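Local coordinates for protein AT-less polyketide synthase (Streptomyces platensis subsp. rosaceus, PDB 4QYR) that probably acts as a ketosynthase domain of an AT-less modular polyketide synthase, extending acyl chains by decarboxylative condensation in isomigrastatin biosynthesis, at residues V178-R188 with V261-H269; P279-Q289 with V316-A327. One frame throughout, in Å; residues are numbered along the deposited sequence. Where two conformers were deposited one is given.

Contact 1: residues V178-R188 with V261-H269; sequences VALHRAVEHIR and VVRGSAENH
His181 and Ser265 meet where the buried helix of a thiolase fold packs on strand 260-269, an interior strand of the central mixed sheet between strands 9-17 and 428-435, a worked example of polar groups pairing inside a core. Helix 178-188 crosses strand 261-269 at -118°. With its CG anti to the backbone N (chi1 168°), His181 brings its ring down onto the strand, the backbone of Ala266 and Glu267 lying over one face. ND1 donates to Ser265 OG almost straight, at 168°, although the modelled length is too short to be taken literally. NE2 is joined to a water at 2.6 Å, and this water donates to Glu267 OE1 at 2.8 Å; its further bond to Glu185 OE2 is doubtful, since that side chain has two conformers. Arg182 belongs to a salt-bridge network with Glu185 and Glu267, but its NH1 is modelled too close to Glu267 OE1 for the detail to be trusted. The same NH1 pairs with Glu167 of the second subunit at the dimer interface. Arg263 points elsewhere, its NE bridging to Glu435. Val178 CG1 lies beside the Glu267 carboxylate, 3.5 Å from OE2. The apolar pair is Val184 CG2 and Val262 CG1, 4.2 Å apart.

Contact 2: residues P279-Q289 with V316-A327; sequences PNGKAQAALIQ and VEVNALDSAYRA
Ile288 holds CG1 anti to its carbonyl carbon (chi1 -67°), a turn that leaves CG2 facing Ala324 and Tyr325 while CD1 reaches Leu321. Gln284, with a similar first torsion (chi1 -65°) and an extended chain, lays its amide NE2 against the CA and CB of Glu317, on the partner helix. Both belong to a helix-helix packing in the C-terminal half of the thiolase fold, where helix 313-331 is the crossover of a beta-alpha-beta unit between the parallel strands 302-304 and 342-345. Asn280 is the N-cap of helix 281-291. The two helices run in broadly the same direction, cross at -44° and approach to 8.2 Å between axes.

Small residues make that closeness possible. Gly281 and Ala285 on one helix face Ala320 and Ala324 on the other, each pair four residues apart, and the CA atoms of Ala285 and Ala320 are 5.0 Å from each other. Backbone comes directly against methyl groups: Gly281 CA sits 3.8 Å from Val316 CG1, and the Ala285 carbonyl O lies 4.0 Å from Ala324 CB. Farther along, Ile288 CD1 meets Leu321 CD1 at 3.5 Å, the two side chains crossing at about a right angle, and Ile288 CG2 is 4.0 Å from Tyr325 CE1, oblique to the ring. The carboxylate of Glu317 turns to the backbone N of His306 and Gly307. At the other end, Gln289 lies along Ala324 and Ala327 through its aliphatic stem and amide, with Gln289 NE2 3.4 Å from Ala327 CB.

In the fold
The centre of contact 1 lies about 16 Å from the centre of the chain, that of contact 2 about 27 Å; the first is buried, the second only partly buried. The deeper contact is the polar one, with charged side chains and one bridging water, and is backed by the second subunit, whereas the outer one is chiefly apolar packing between helices, untouched by any other protein chain of the assembly. Strand 260-269, which packs against helix 175-189 in contact 1, also meets helix 281-291 of contact 2, the next element in the chain. There Asn268 ND2 lies 3.1 Å from Ala283 O, a probable hydrogen bond, and Leu287 CD1 packs on Glu267 CA at 3.6 Å.

Contact 1: residues V178-R188 with V261-H269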
loop_
_atom_site.group_PDB
_atom_site.type_symbol
_atom_site.label_atom_id
_atom_site.label_comp_id
_atom_site.label_asym_id
_atom_site.label_seq_id
_atom_site.Cartn_x
_atom_site.Cartn_y
_atom_site.Cartn_z
ATOM N N VAL A 178 -9.861 0.843 1.926
ATOM C CA VAL A 178 -9.019 0.457 0.807
ATOM C C VAL A 178 -8.404 -0.960 0.971
ATOM O O VAL A 178 -8.293 -1.722 0.005
ATOM C CB VAL A 178 -7.913 1.469 0.632
ATOM C CG1 VAL A 178 -7.093 1.125 -0.578
ATOM C CG2 VAL A 178 -8.531 2.857 0.503
ATOM N N ALA A 179 -8.010 -1.301 2.193
ATOM C CA ALA A 179 -7.561 -2.647 2.494
ATOM C C ALA A 179 -8.584 -3.654 2.024
ATOM O O ALA A 179 -8.294 -4.521 1.203
ATOM C CB ALA A 179 -7.330 -2.808 3.981
ATOM N N LEU A 180 -9.788 -3.527 2.560
ATOM C CA LEU A 180 -10.878 -4.416 2.202
ATOM C C LEU A 180 -11.006 -4.498 0.691
ATOM O O LEU A 180 -11.208 -5.569 0.133
ATOM C CB LEU A 180 -12.174 -3.926 2.820
ATOM C CG LEU A 180 -13.394 -4.802 2.608
ATOM C CD1 LEU A 180 -13.134 -6.186 3.144
ATOM C CD2 LEU A 180 -14.611 -4.189 3.282
ATOM N N HIS A 181 -10.830 -3.364 0.025
ATOM C CA HIS A 181 -10.991 -3.299 -1.419
ATOM C C HIS A 181 -9.869 -4.051 -2.144
ATOM O O HIS A 181 -10.103 -4.718 -3.153
ATOM C CB HIS A 181 -11.050 -1.834 -1.880
ATOM C CG HIS A 181 -10.926 -1.665 -3.360
ATOM N ND1 HIS A 181 -11.971 -1.884 -4.227
ATOM C CD2 HIS A 181 -9.869 -1.314 -4.132
ATOM C CE1 HIS A 181 -11.568 -1.677 -5.469
ATOM N NE2 HIS A 181 -10.293 -1.335 -5.439
ATOM N N ARG A 182 -8.654 -3.932 -1.627
ATOM C CA ARG A 182 -7.503 -4.515 -2.271
ATOM C C ARG A 182 -7.556 -6.016 -2.093
ATOM O O ARG A 182 -7.256 -6.784 -3.016
ATOM C CB ARG A 182 -6.215 -3.922 -1.695
ATOM C CG ARG A 182 -4.909 -4.336 -2.390
ATOM C CD ARG A 182 -4.955 -4.301 -3.925
ATOM N NE ARG A 182 -5.668 -3.138 -4.438
ATOM C CZ ARG A 182 -5.204 -1.897 -4.377
ATOM N NH1 ARG A 182 -5.922 -0.895 -4.870
ATOM N NH2 ARG A 182 -4.025 -1.662 -3.821
ATOM N N ALA A 183 -7.964 -6.433 -0.902
ATOM C CA ALA A 183 -8.134 -7.851 -0.628
ATOM C C ALA A 183 -9.197 -8.419 -1.555
ATOM O O ALA A 183 -9.039 -9.533 -2.074
ATOM C CB ALA A 183 -8.505 -8.076 0.804
ATOM N N VAL A 184 -10.271 -7.658 -1.789
ATOM C CA VAL A 184 -11.338 -8.186 -2.624
ATOM C C VAL A 184 -10.868 -8.344 -4.069
ATOM O O VAL A 184 -11.155 -9.358 -4.704
ATOM C CB VAL A 184 -12.608 -7.322 -2.569
ATOM C CG1 VAL A 184 -13.510 -7.636 -3.742
ATOM C CG2 VAL A 184 -13.370 -7.618 -1.292
ATOM N N GLU A 185 -10.167 -7.334 -4.574
ATOM C CA GLU A 185 -9.553 -7.389 -5.898
ATOM C C GLU A 185 -8.789 -8.685 -6.087
ATOM O O GLU A 185 -9.018 -9.442 -7.035
ATOM C CB GLU A 185 -8.592 -6.215 -6.102
ATOM C CG GLU A 185 -9.243 -4.925 -6.543
ATOM C CD GLU A 185 -8.220 -3.861 -6.879
ATOM O OE1 GLU A 185 -7.153 -3.828 -6.229
ATOM O OE2 GLU A 185 -8.478 -3.073 -7.814
ATOM N N HIS A 186 -7.876 -8.924 -5.159
ATOM C CA HIS A 186 -7.001 -10.075 -5.240
ATOM C C HIS A 186 -7.746 -11.395 -5.041
ATOM O O HIS A 186 -7.274 -12.442 -5.472
ATOM C CB HIS A 186 -5.878 -9.956 -4.235
ATOM C CG HIS A 186 -4.799 -9.037 -4.683
ATOM N ND1 HIS A 186 -3.882 -8.483 -3.817
ATOM C CD2 HIS A 186 -4.502 -8.557 -5.912
ATOM C CE1 HIS A 186 -3.056 -7.710 -4.495
ATOM N NE2 HIS A 186 -3.414 -7.730 -5.768
ATOM N N ILE A 187 -8.905 -11.366 -4.406
ATOM C CA ILE A 187 -9.660 -12.596 -4.336
ATOM C C ILE A 187 -10.382 -12.825 -5.651
ATOM O O ILE A 187 -10.335 -13.925 -6.210
ATOM C CB ILE A 187 -10.657 -12.602 -3.192
ATOM C CG1 ILE A 187 -9.879 -12.646 -1.875
ATOM C CG2 ILE A 187 -11.619 -13.802 -3.364
ATOM C CD1 ILE A 187 -10.675 -12.978 -0.669
ATOM N N ARG A 188 -11.022 -11.768 -6.152
ATOM C CA ARG A 188 -11.755 -11.829 -7.409
ATOM C C ARG A 188 -10.812 -12.185 -8.558
ATOM O O ARG A 188 -11.231 -12.727 -9.562
ATOM C CB ARG A 188 -12.472 -10.500 -7.685
ATOM C CG ARG A 188 -13.762 -10.286 -6.892
ATOM C CD ARG A 188 -14.820 -9.500 -7.691
ATOM N NE ARG A 188 -14.788 -8.050 -7.458
ATOM C CZ ARG A 188 -15.698 -7.370 -6.749
ATOM N NH1 ARG A 188 -15.581 -6.047 -6.593
ATOM N NH2 ARG A 188 -16.734 -8.006 -6.200
ATOM N N VAL A 261 -21.701 -10.291 2.395
ATOM C CA VAL A 261 -21.102 -10.420 1.090
ATOM C C VAL A 261 -20.711 -9.039 0.589
ATOM O O VAL A 261 -21.459 -8.079 0.777
ATOM C CB VAL A 261 -22.079 -11.078 0.112
ATOM C CG1 VAL A 261 -21.518 -11.101 -1.294
ATOM C CG2 VAL A 261 -22.407 -12.469 0.575
ATOM N N VAL A 262 -19.537 -8.928 -0.031
ATOM C CA VAL A 262 -19.161 -7.697 -0.712
ATOM C C VAL A 262 -19.598 -7.728 -2.167
ATOM O O VAL A 262 -19.003 -8.447 -2.974
ATOM C CB VAL A 262 -17.672 -7.483 -0.666
ATOM C CG1 VAL A 262 -17.315 -6.158 -1.338
ATOM C CG2 VAL A 262 -17.204 -7.550 0.765
ATOM N N ARG A 263 -20.637 -6.962 -2.496
ATOM C CA ARG A 263 -21.212 -6.974 -3.844
ATOM C C ARG A 263 -20.470 -6.048 -4.797
ATOM O O ARG A 263 -20.287 -6.367 -5.964
ATOM C CB ARG A 263 -22.693 -6.587 -3.807
ATOM C CG ARG A 263 -23.641 -7.731 -3.465
ATOM C CD ARG A 263 -23.589 -8.861 -4.491
ATOM N NE ARG A 263 -24.195 -10.082 -3.959
ATOM C CZ ARG A 263 -23.999 -11.290 -4.472
ATOM N NH1 ARG A 263 -24.577 -12.359 -3.926
ATOM N NH2 ARG A 263 -23.205 -11.430 -5.532
ATOM N N GLY A 264 -20.048 -4.900 -4.287
ATOM C CA GLY A 264 -19.279 -3.962 -5.074
ATOM C C GLY A 264 -18.295 -3.176 -4.239
ATOM O O GLY A 264 -18.388 -3.127 -3.011
ATOM N N SER A 265 -17.368 -2.517 -4.916
ATOM C CA SER A 265 -16.214 -1.964 -4.238
ATOM C C SER A 265 -15.413 -1.107 -5.202
ATOM O O SER A 265 -15.081 -1.563 -6.294
ATOM C CB SER A 265 -15.371 -3.115 -3.692
ATOM O OG SER A 265 -14.030 -2.744 -3.469
ATOM N N ALA A 266 -15.103 0.129 -4.816
ATOM C CA ALA A 266 -14.317 1.005 -5.692
ATOM C C ALA A 266 -13.416 1.932 -4.900
ATOM O O ALA A 266 -13.729 2.248 -3.758
ATOM C CB ALA A 266 -15.240 1.821 -6.599
ATOM N N GLU A 267 -12.303 2.361 -5.501
ATOM C CA GLU A 267 -11.464 3.419 -4.921
ATOM C C GLU A 267 -11.030 4.381 -6.015
ATOM O O GLU A 267 -10.961 4.009 -7.176
ATOM C CB GLU A 267 -10.236 2.846 -4.201
ATOM C CG GLU A 267 -9.059 2.612 -5.121
ATOM C CD GLU A 267 -7.769 2.189 -4.404
ATOM O OE1 GLU A 267 -7.242 1.096 -4.730
ATOM O OE2 GLU A 267 -7.266 2.945 -3.538
ATOM N N ASN A 268 -10.769 5.628 -5.648
ATOM C CA ASN A 268 -10.322 6.638 -6.609
ATOM C C ASN A 268 -9.685 7.783 -5.868
ATOM O O ASN A 268 -9.649 7.775 -4.652
ATOM C CB ASN A 268 -11.473 7.142 -7.490
ATOM C CG ASN A 268 -12.396 8.156 -6.785
ATOM O OD1 ASN A 268 -12.322 8.372 -5.571
ATOM N ND2 ASN A 268 -13.300 8.753 -7.564
ATOM N N HIS A 269 -9.176 8.772 -6.576
ATOM C CA HIS A 269 -8.601 9.883 -5.860
ATOM C C HIS A 269 -9.252 11.158 -6.319
ATOM O O HIS A 269 -9.715 11.256 -7.446
ATOM C CB HIS A 269 -7.091 9.963 -6.048
ATOM C CG HIS A 269 -6.451 11.056 -5.250
ATOM N ND1 HIS A 269 -6.321 12.345 -5.721
ATOM C CD2 HIS A 269 -5.904 11.054 -4.011
ATOM C CE1 HIS A 269 -5.721 13.087 -4.807
ATOM N NE2 HIS A 269 -5.461 12.331 -3.759
HETATM O O HOH W 1 -8.580 -0.010 -6.916
#

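Contact 2: residues P279-Q289 with V316-A327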
loop_
_atom_site.group_PDB
_atom_site.type_symbol
_atom_site.label_atom_id
_atom_site.label_comp_id
_atom_site.label_asym_id
_atom_site.label_seq_id
_atom_site.Cartn_x
_atom_site.Cartn_y
_atom_site.Cartn_z
ATOM N N PRO A 279 -12.851 18.338 0.521
ATOM C CA PRO A 279 -13.624 17.234 -0.055
ATOM C C PRO A 279 -14.056 17.548 -1.486
ATOM O O PRO A 279 -14.312 18.704 -1.818
ATOM C CB PRO A 279 -14.828 17.133 0.882
ATOM C CG PRO A 279 -15.054 18.539 1.329
ATOM C CD PRO A 279 -13.676 19.182 1.406
ATOM N N ASN A 280 -14.113 16.527 -2.329
ATOM C CA ASN A 280 -14.443 16.720 -3.734
ATOM C C ASN A 280 -15.669 15.915 -4.079
ATOM O O ASN A 280 -15.581 14.727 -4.369
ATOM C CB ASN A 280 -13.271 16.332 -4.630
ATOM C CG ASN A 280 -13.566 16.520 -6.115
ATOM O OD1 ASN A 280 -14.716 16.638 -6.539
ATOM N ND2 ASN A 280 -12.513 16.558 -6.915
ATOM N N GLY A 281 -16.812 16.594 -4.069
ATOM C CA GLY A 281 -18.092 15.961 -4.306
ATOM C C GLY A 281 -18.215 15.235 -5.626
ATOM O O GLY A 281 -18.826 14.179 -5.682
ATOM N N LYS A 282 -17.638 15.781 -6.689
ATOM C CA LYS A 282 -17.812 15.155 -7.984
ATOM C C LYS A 282 -16.991 13.882 -8.053
ATOM O O LYS A 282 -17.372 12.938 -8.741
ATOM C CB LYS A 282 -17.456 16.098 -9.132
ATOM C CG LYS A 282 -18.283 15.737 -10.359
ATOM C CD LYS A 282 -18.286 16.758 -11.499
ATOM C CE LYS A 282 -19.304 16.287 -12.572
ATOM N NZ LYS A 282 -19.237 16.974 -13.897
ATOM N N ALA A 283 -15.890 13.831 -7.310
ATOM C CA ALA A 283 -15.122 12.592 -7.189
ATOM C C ALA A 283 -15.835 11.568 -6.316
ATOM O O ALA A 283 -15.826 10.375 -6.623
ATOM C CB ALA A 283 -13.739 12.871 -6.627
ATOM N N GLN A 284 -16.417 12.033 -5.213
ATOM C CA GLN A 284 -17.129 11.148 -4.305
ATOM C C GLN A 284 -18.311 10.528 -5.022
ATOM O O GLN A 284 -18.664 9.385 -4.780
ATOM C CB GLN A 284 -17.583 11.898 -3.059
ATOM C CG GLN A 284 -16.440 12.400 -2.216
ATOM C CD GLN A 284 -16.903 13.091 -0.948
ATOM O OE1 GLN A 284 -16.107 13.735 -0.261
ATOM N NE2 GLN A 284 -18.193 12.968 -0.631
ATOM N N ALA A 285 -18.907 11.282 -5.932
ATOM C CA ALA A 285 -19.984 10.748 -6.734
ATOM C C ALA A 285 -19.469 9.671 -7.671
ATOM O O ALA A 285 -19.995 8.563 -7.693
ATOM C CB ALA A 285 -20.641 11.840 -7.506
ATOM N N ALA A 286 -18.425 10.005 -8.428
ATOM C CA ALA A 286 -17.895 9.122 -9.465
ATOM C C ALA A 286 -17.514 7.782 -8.876
ATOM O O ALA A 286 -17.698 6.743 -9.499
ATOM C CB ALA A 286 -16.725 9.753 -10.128
ATOM N N LEU A 287 -16.995 7.844 -7.653
ATOM C CA LEU A 287 -16.618 6.692 -6.852
ATOM C C LEU A 287 -17.774 5.761 -6.611
ATOM O O LEU A 287 -17.707 4.582 -6.915
ATOM C CB LEU A 287 -16.074 7.148 -5.500
ATOM C CG LEU A 287 -15.774 6.074 -4.461
ATOM C CD1 LEU A 287 -14.418 5.468 -4.754
ATOM C CD2 LEU A 287 -15.787 6.639 -3.075
ATOM N N ILE A 288 -18.834 6.303 -6.028
ATOM C CA ILE A 288 -20.013 5.525 -5.682
ATOM C C ILE A 288 -20.623 4.865 -6.901
ATOM O O ILE A 288 -20.882 3.658 -6.870
ATOM C CB ILE A 288 -21.049 6.399 -4.985
ATOM C CG1 ILE A 288 -20.489 6.816 -3.632
ATOM C CG2 ILE A 288 -22.351 5.642 -4.793
ATOM C CD1 ILE A 288 -21.085 8.057 -3.117
ATOM N N GLN A 289 -20.816 5.633 -7.974
ATOM C CA GLN A 289 -21.353 5.078 -9.212
ATOM C C GLN A 289 -20.518 3.928 -9.720
ATOM O O GLN A 289 -21.041 2.951 -10.256
ATOM C CB GLN A 289 -21.437 6.145 -10.282
ATOM C CG GLN A 289 -22.134 7.364 -9.786
ATOM C CD GLN A 289 -22.498 8.298 -10.892
ATOM O OE1 GLN A 289 -22.507 7.917 -12.064
ATOM N NE2 GLN A 289 -22.809 9.537 -10.535
ATOM N N VAL A 316 -21.473 17.862 1.718
ATOM C CA VAL A 316 -20.838 17.535 0.445
ATOM C C VAL A 316 -21.027 16.058 0.163
ATOM O O VAL A 316 -21.508 15.669 -0.905
ATOM C CB VAL A 316 -19.335 17.882 0.442
ATOM C CG1 VAL A 316 -18.638 17.258 -0.753
ATOM C CG2 VAL A 316 -19.135 19.389 0.447
ATOM N N GLU A 317 -20.661 15.248 1.148
ATOM C CA GLU A 317 -20.801 13.813 1.057
ATOM C C GLU A 317 -22.237 13.437 0.751
ATOM O O GLU A 317 -22.485 12.621 -0.136
ATOM C CB GLU A 317 -20.351 13.137 2.352
ATOM C CG GLU A 317 -20.771 11.671 2.438
ATOM C CD GLU A 317 -20.083 10.894 3.564
ATOM O OE1 GLU A 317 -19.655 11.526 4.561
ATOM O OE2 GLU A 317 -19.957 9.648 3.433
ATOM N N VAL A 318 -23.182 14.040 1.467
ATOM C CA VAL A 318 -24.580 13.653 1.308
ATOM C C VAL A 318 -25.161 14.116 -0.016
ATOM O O VAL A 318 -25.967 13.417 -0.620
ATOM C CB VAL A 318 -25.455 14.184 2.447
ATOM C CG1 VAL A 318 -26.901 13.826 2.201
ATOM C CG2 VAL A 318 -25.015 13.584 3.766
ATOM N N ASN A 319 -24.750 15.286 -0.483
ATOM C CA ASN A 319 -25.179 15.720 -1.800
ATOM C C ASN A 319 -24.539 14.868 -2.880
ATOM O O ASN A 319 -25.162 14.573 -3.881
ATOM C CB ASN A 319 -24.857 17.187 -2.025
ATOM C CG ASN A 319 -25.773 18.105 -1.256
ATOM O OD1 ASN A 319 -27.000 18.025 -1.359
ATOM N ND2 ASN A 319 -25.182 18.985 -0.464
ATOM N N ALA A 320 -23.293 14.455 -2.680
ATOM C CA ALA A 320 -22.628 13.636 -3.687
ATOM C C ALA A 320 -23.307 12.266 -3.791
ATOM O O ALA A 320 -23.442 11.687 -4.867
ATOM C CB ALA A 320 -21.163 13.487 -3.360
ATOM N N LEU A 321 -23.750 11.770 -2.649
ATOM C CA LEU A 321 -24.458 10.511 -2.555
ATOM C C LEU A 321 -25.797 10.594 -3.277
ATOM O O LEU A 321 -26.187 9.689 -4.012
ATOM C CB LEU A 321 -24.651 10.182 -1.085
ATOM C CG LEU A 321 -24.916 8.775 -0.587
ATOM C CD1 LEU A 321 -24.005 7.821 -1.287
ATOM C CD2 LEU A 321 -24.632 8.764 0.905
ATOM N N ASP A 322 -26.500 11.701 -3.064
ATOM C CA ASP A 322 -27.760 11.942 -3.736
ATOM C C ASP A 322 -27.551 12.012 -5.232
ATOM O O ASP A 322 -28.246 11.362 -6.007
ATOM C CB ASP A 322 -28.402 13.238 -3.243
ATOM C CG ASP A 322 -29.877 13.317 -3.585
ATOM O OD1 ASP A 322 -30.565 12.270 -3.481
ATOM O OD2 ASP A 322 -30.358 14.415 -3.949
ATOM N N SER A 323 -26.572 12.812 -5.622
ATOM C CA SER A 323 -26.235 13.022 -7.019
ATOM C C SER A 323 -25.921 11.703 -7.724
ATOM O O SER A 323 -26.296 11.492 -8.872
ATOM C CB SER A 323 -25.054 13.981 -7.109
ATOM O OG SER A 323 -24.550 14.044 -8.422
ATOM N N ALA A 324 -25.255 10.809 -7.007
ATOM C CA ALA A 324 -24.865 9.503 -7.528
ATOM C C ALA A 324 -26.029 8.529 -7.701
ATOM O O ALA A 324 -26.160 7.902 -8.745
ATOM C CB ALA A 324 -23.826 8.890 -6.625
ATOM N N TYR A 325 -26.854 8.372 -6.671
ATOM C CA TYR A 325 -27.975 7.448 -6.776
ATOM C C TYR A 325 -28.922 7.962 -7.830
ATOM O O TYR A 325 -29.577 7.179 -8.518
ATOM C CB TYR A 325 -28.704 7.274 -5.443
ATOM C CG TYR A 325 -28.035 6.294 -4.499
ATOM C CD1 TYR A 325 -26.796 5.751 -4.798
ATOM C CD2 TYR A 325 -28.646 5.905 -3.319
ATOM C CE1 TYR A 325 -26.170 4.858 -3.941
ATOM C CE2 TYR A 325 -28.040 5.006 -2.457
ATOM C CZ TYR A 325 -26.792 4.484 -2.773
ATOM O OH TYR A 325 -26.170 3.592 -1.917
ATOM N N ARG A 326 -28.975 9.285 -7.960
ATOM C CA ARG A 326 -29.869 9.928 -8.912
ATOM C C ARG A 326 -29.389 9.598 -10.314
ATOM O O ARG A 326 -30.170 9.220 -11.179
ATOM C CB ARG A 326 -29.917 11.441 -8.670
ATOM C CG ARG A 326 -30.977 12.173 -9.471
ATOM C CD ARG A 326 -31.204 13.594 -8.960
ATOM N NE ARG A 326 -29.995 14.409 -9.035
ATOM C CZ ARG A 326 -29.506 15.126 -8.023
ATOM N NH1 ARG A 326 -30.128 15.133 -6.852
ATOM N NH2 ARG A 326 -28.391 15.833 -8.180
ATOM N N ALA A 327 -28.084 9.711 -10.518
ATOM C CA ALA A 327 -27.471 9.361 -11.790
ATOM C C ALA A 327 -27.699 7.898 -12.115
ATOM O O ALA A 327 -27.893 7.527 -13.276
ATOM C CB ALA A 327 -25.989 9.660 -11.760
#